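Long-range contact in Non-ribosomal peptide synthetase (PDB 3WV4), which belongs to the AMP-binding enzyme family of the ANL clan, as the N-terminal part of a non-ribosomal peptide synthetase: residues L355-P366 with D432-G440. Residues are numbered along the deposited sequence; the frame is centred on the assembly and turned at random.
Sequences LEHERPDSVGLP and DEDGFLYFG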
loop_
_atom_site.group_PDB
_atom_site.type_symbol
_atom_site.label_atom_id
_atom_site.label_comp_id
_atom_site.label_asym_id
_atom_site.label_seq_id
_atom_site.Cartn_x
_atom_site.Cartn_y
_atom_site.Cartn_z
ATOM N N LEU A 355 16.134 13.901 -10.125
ATOM C CA LEU A 355 15.878 15.365 -9.963
ATOM C C LEU A 355 15.686 15.785 -8.503
ATOM O O LEU A 355 15.101 16.864 -8.248
ATOM C CB LEU A 355 14.651 15.817 -10.796
ATOM C CG LEU A 355 14.645 15.482 -12.314
ATOM C CD1 LEU A 355 13.341 15.906 -12.976
ATOM C CD2 LEU A 355 15.810 16.130 -13.024
ATOM N N GLU A 356 16.165 14.957 -7.568
ATOM C CA GLU A 356 15.930 15.128 -6.135
ATOM C C GLU A 356 16.414 16.492 -5.591
ATOM O O GLU A 356 15.779 17.003 -4.654
ATOM C CB GLU A 356 16.557 13.985 -5.303
ATOM C CG GLU A 356 18.068 13.952 -5.385
ATOM C CD GLU A 356 18.715 13.063 -4.335
ATOM O OE1 GLU A 356 18.349 13.033 -3.119
ATOM O OE2 GLU A 356 19.686 12.424 -4.725
ATOM N N HIS A 357 17.456 17.080 -6.199
ATOM C CA HIS A 357 18.016 18.378 -5.848
ATOM C C HIS A 357 17.312 19.598 -6.485
ATOM O O HIS A 357 17.690 20.726 -6.264
ATOM C CB HIS A 357 19.490 18.470 -6.267
ATOM C CG HIS A 357 20.333 17.465 -5.602
ATOM N ND1 HIS A 357 20.501 17.448 -4.243
ATOM C CD2 HIS A 357 21.027 16.400 -6.087
ATOM C CE1 HIS A 357 21.259 16.411 -3.917
ATOM N NE2 HIS A 357 21.585 15.760 -5.009
ATOM N N GLU A 358 16.280 19.372 -7.248
ATOM C CA GLU A 358 15.773 20.433 -8.120
ATOM C C GLU A 358 14.369 20.762 -7.791
ATOM O O GLU A 358 13.669 19.919 -7.294
ATOM C CB GLU A 358 15.886 20.002 -9.567
ATOM C CG GLU A 358 17.304 20.192 -10.019
ATOM C CD GLU A 358 17.488 19.802 -11.416
ATOM O OE1 GLU A 358 16.629 20.175 -12.247
ATOM O OE2 GLU A 358 18.495 19.136 -11.660
ATOM N N ARG A 359 13.997 22.013 -8.041
ATOM C CA ARG A 359 12.660 22.517 -7.798
ATOM C C ARG A 359 12.212 22.149 -6.397
ATOM O O ARG A 359 11.226 21.438 -6.212
ATOM C CB ARG A 359 11.730 21.962 -8.856
ATOM C CG ARG A 359 12.155 22.328 -10.258
ATOM C CD ARG A 359 11.369 21.495 -11.216
ATOM N NE ARG A 359 11.456 22.012 -12.560
ATOM C CZ ARG A 359 12.365 21.635 -13.441
ATOM N NH1 ARG A 359 13.292 20.715 -13.116
ATOM N NH2 ARG A 359 12.347 22.177 -14.662
ATOM N N PRO A 360 12.956 22.600 -5.384
ATOM C CA PRO A 360 12.589 22.323 -3.971
ATOM C C PRO A 360 11.105 22.401 -3.593
ATOM O O PRO A 360 10.671 21.637 -2.776
ATOM C CB PRO A 360 13.402 23.347 -3.163
ATOM C CG PRO A 360 13.882 24.377 -4.160
ATOM C CD PRO A 360 14.009 23.616 -5.483
ATOM N N ASP A 361 10.323 23.267 -4.182
ATOM C CA ASP A 361 8.899 23.390 -3.771
ATOM C C ASP A 361 7.918 22.456 -4.428
ATOM O O ASP A 361 6.690 22.545 -4.152
ATOM C CB ASP A 361 8.406 24.823 -4.044
ATOM C CG ASP A 361 9.006 25.817 -3.095
ATOM O OD1 ASP A 361 9.294 25.427 -1.929
ATOM O OD2 ASP A 361 9.179 26.986 -3.513
ATOM N N SER A 362 8.418 21.661 -5.387
ATOM C CA SER A 362 7.563 20.785 -6.149
ATOM C C SER A 362 7.406 19.459 -5.436
ATOM O O SER A 362 8.307 18.995 -4.759
ATOM C CB SER A 362 8.149 20.577 -7.604
ATOM O OG SER A 362 7.367 19.640 -8.324
ATOM N N VAL A 363 6.273 18.820 -5.673
ATOM C CA VAL A 363 6.037 17.428 -5.313
ATOM C C VAL A 363 6.094 16.484 -6.551
ATOM O O VAL A 363 5.507 15.386 -6.573
ATOM C CB VAL A 363 4.679 17.243 -4.595
ATOM C CG1 VAL A 363 4.750 17.845 -3.201
ATOM C CG2 VAL A 363 3.516 17.811 -5.399
ATOM N N GLY A 364 6.738 16.955 -7.594
ATOM C CA GLY A 364 7.069 16.096 -8.744
ATOM C C GLY A 364 6.122 16.125 -9.901
ATOM O O GLY A 364 5.285 17.060 -10.066
ATOM N N LEU A 365 6.246 15.089 -10.730
ATOM C CA LEU A 365 5.512 15.003 -12.002
ATOM C C LEU A 365 4.420 13.997 -11.812
ATOM O O LEU A 365 4.556 13.138 -10.985
ATOM C CB LEU A 365 6.457 14.531 -13.081
ATOM C CG LEU A 365 7.547 15.511 -13.461
ATOM C CD1 LEU A 365 8.648 14.825 -14.242
ATOM C CD2 LEU A 365 6.931 16.633 -14.287
ATOM N N PRO A 366 3.327 14.094 -12.589
ATOM C CA PRO A 366 2.290 13.076 -12.571
ATOM C C PRO A 366 2.862 11.695 -12.725
ATOM O O PRO A 366 3.925 11.535 -13.296
ATOM C CB PRO A 366 1.488 13.347 -13.825
ATOM C CG PRO A 366 1.885 14.689 -14.318
ATOM C CD PRO A 366 3.225 15.002 -13.748
ATOM N N ASP A 432 3.977 24.116 -13.468
ATOM C CA ASP A 432 4.811 24.992 -14.315
ATOM C C ASP A 432 4.699 24.495 -15.729
ATOM O O ASP A 432 3.959 23.529 -16.028
ATOM C CB ASP A 432 6.245 25.167 -13.807
ATOM C CG ASP A 432 7.024 23.834 -13.667
ATOM O OD1 ASP A 432 6.733 22.877 -14.411
ATOM O OD2 ASP A 432 7.953 23.796 -12.836
ATOM N N GLU A 433 5.435 25.127 -16.624
ATOM C CA GLU A 433 5.371 24.795 -18.050
ATOM C C GLU A 433 5.767 23.316 -18.232
ATOM O O GLU A 433 5.169 22.527 -19.019
ATOM C CB GLU A 433 6.324 25.724 -18.833
ATOM C CG GLU A 433 6.184 27.239 -18.526
ATOM C CD GLU A 433 6.387 27.611 -17.038
ATOM O OE1 GLU A 433 7.432 27.221 -16.437
ATOM O OE2 GLU A 433 5.489 28.285 -16.459
ATOM N N ASP A 434 6.747 22.934 -17.433
ATOM C CA ASP A 434 7.324 21.613 -17.523
ATOM C C ASP A 434 6.335 20.514 -17.060
ATOM O O ASP A 434 6.476 19.335 -17.403
ATOM C CB ASP A 434 8.685 21.643 -16.805
ATOM C CG ASP A 434 9.787 22.254 -17.692
ATOM O OD1 ASP A 434 9.827 21.926 -18.912
ATOM O OD2 ASP A 434 10.644 23.038 -17.219
ATOM N N GLY A 435 5.298 20.902 -16.308
ATOM C CA GLY A 435 4.299 19.922 -15.819
ATOM C C GLY A 435 4.576 19.464 -14.394
ATOM O O GLY A 435 3.941 18.533 -13.910
ATOM N N PHE A 436 5.500 20.136 -13.712
ATOM C CA PHE A 436 5.744 19.839 -12.317
ATOM C C PHE A 436 4.642 20.403 -11.422
ATOM O O PHE A 436 4.082 21.492 -11.672
ATOM C CB PHE A 436 7.052 20.445 -11.892
ATOM C CG PHE A 436 8.256 19.694 -12.397
ATOM C CD1 PHE A 436 8.825 18.694 -11.639
ATOM C CD2 PHE A 436 8.843 20.057 -13.590
ATOM C CE1 PHE A 436 9.929 18.001 -12.106
ATOM C CE2 PHE A 436 9.939 19.356 -14.070
ATOM C CZ PHE A 436 10.500 18.327 -13.305
ATOM N N LEU A 437 4.369 19.699 -10.349
ATOM C CA LEU A 437 3.293 20.113 -9.446
ATOM C C LEU A 437 3.816 20.848 -8.238
ATOM O O LEU A 437 4.873 20.524 -7.698
ATOM C CB LEU A 437 2.469 18.907 -9.033
ATOM C CG LEU A 437 1.309 19.126 -8.033
ATOM C CD1 LEU A 437 0.234 20.067 -8.552
ATOM C CD2 LEU A 437 0.734 17.771 -7.698
ATOM N N TYR A 438 3.065 21.885 -7.859
ATOM C CA TYR A 438 3.362 22.711 -6.687
ATOM C C TYR A 438 2.084 22.955 -5.892
ATOM O O TYR A 438 0.977 23.039 -6.459
ATOM C CB TYR A 438 3.896 24.070 -7.130
ATOM C CG TYR A 438 5.178 24.004 -7.915
ATOM C CD1 TYR A 438 6.410 24.141 -7.288
ATOM C CD2 TYR A 438 5.157 23.814 -9.304
ATOM C CE1 TYR A 438 7.576 24.086 -7.993
ATOM C CE2 TYR A 438 6.333 23.743 -10.016
ATOM C CZ TYR A 438 7.527 23.860 -9.335
ATOM O OH TYR A 438 8.648 23.829 -10.041
ATOM N N PHE A 439 2.234 23.124 -4.594
ATOM C CA PHE A 439 1.125 23.608 -3.746
ATOM C C PHE A 439 0.900 25.116 -3.730
ATOM O O PHE A 439 1.827 25.891 -3.979
ATOM C CB PHE A 439 1.304 23.079 -2.323
ATOM C CG PHE A 439 1.125 21.609 -2.238
ATOM C CD1 PHE A 439 0.092 21.006 -2.922
ATOM C CD2 PHE A 439 1.964 20.837 -1.461
ATOM C CE1 PHE A 439 -0.095 19.642 -2.838
ATOM C CE2 PHE A 439 1.780 19.475 -1.367
ATOM C CZ PHE A 439 0.756 18.875 -2.067
ATOM N N GLY A 440 -0.351 25.509 -3.431
ATOM C CA GLY A 440 -0.820 26.913 -3.577
ATOM C C GLY A 440 -0.413 27.586 -4.891
ATOM O O GLY A 440 -0.212 26.900 -5.912
#
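The carbonyl oxygen of Leu-437 is gripped by two donors coming from opposite faces of its plane: the hydroxyl Ser-362 OG at 2.7 Å and the backbone Val-363 N at 3.0 Å. With chi1 at 176°, Ser-362 turns its OG away from its own backbone N and onto that oxygen, and the same OG accepts from Gly-364 N, making an ST turn. Leu-437 N returns a bond to Gly-364 O at 2.8 Å, tying strand 362-366 antiparallel to strand 437-439.

Phe-436 is the centre of the side-chain packing. Arg-359 covers one face of its ring: CD stands almost exactly over the ring centre and the guanidinium lies flat beyond it over CE2, the planes 9° apart. Leu-365 fills the opposite face, its CD2 sitting 3.7 Å from the ring centroid, while Leu-355 CD1 meets the edge at CZ. Next door, Ser-362 CB packs over a face of the Tyr-438 ring. The Val-363 CG2 branch touches Leu-437 CD2 at 3.6 Å.

Around the guanidinium edge the acids gather. Arg-359 NH2 makes a weak, bent bond to Asp-434 OD2, the guanidinium and carboxylate planes 83° apart; Glu-358 OE1 meets NH1, and Asp-432 OD2 is a long partner of NE. Asp-432 also accepts from Tyr-438 OH through OD2 and from Phe-436 N through OD1, so both its carboxylate oxygens hold residues that follow the 432-435 turn. Strand 362-366 also pairs with strand 349-350, and strand 437-439 with strand 427-431, so the contact joins two parts of one mixed sheet. No one carboxylate claims Arg-359: the stack on Phe-436 sets the orientation of the guanidinium plane, and its charge is probably spread over the whole acidic cluster.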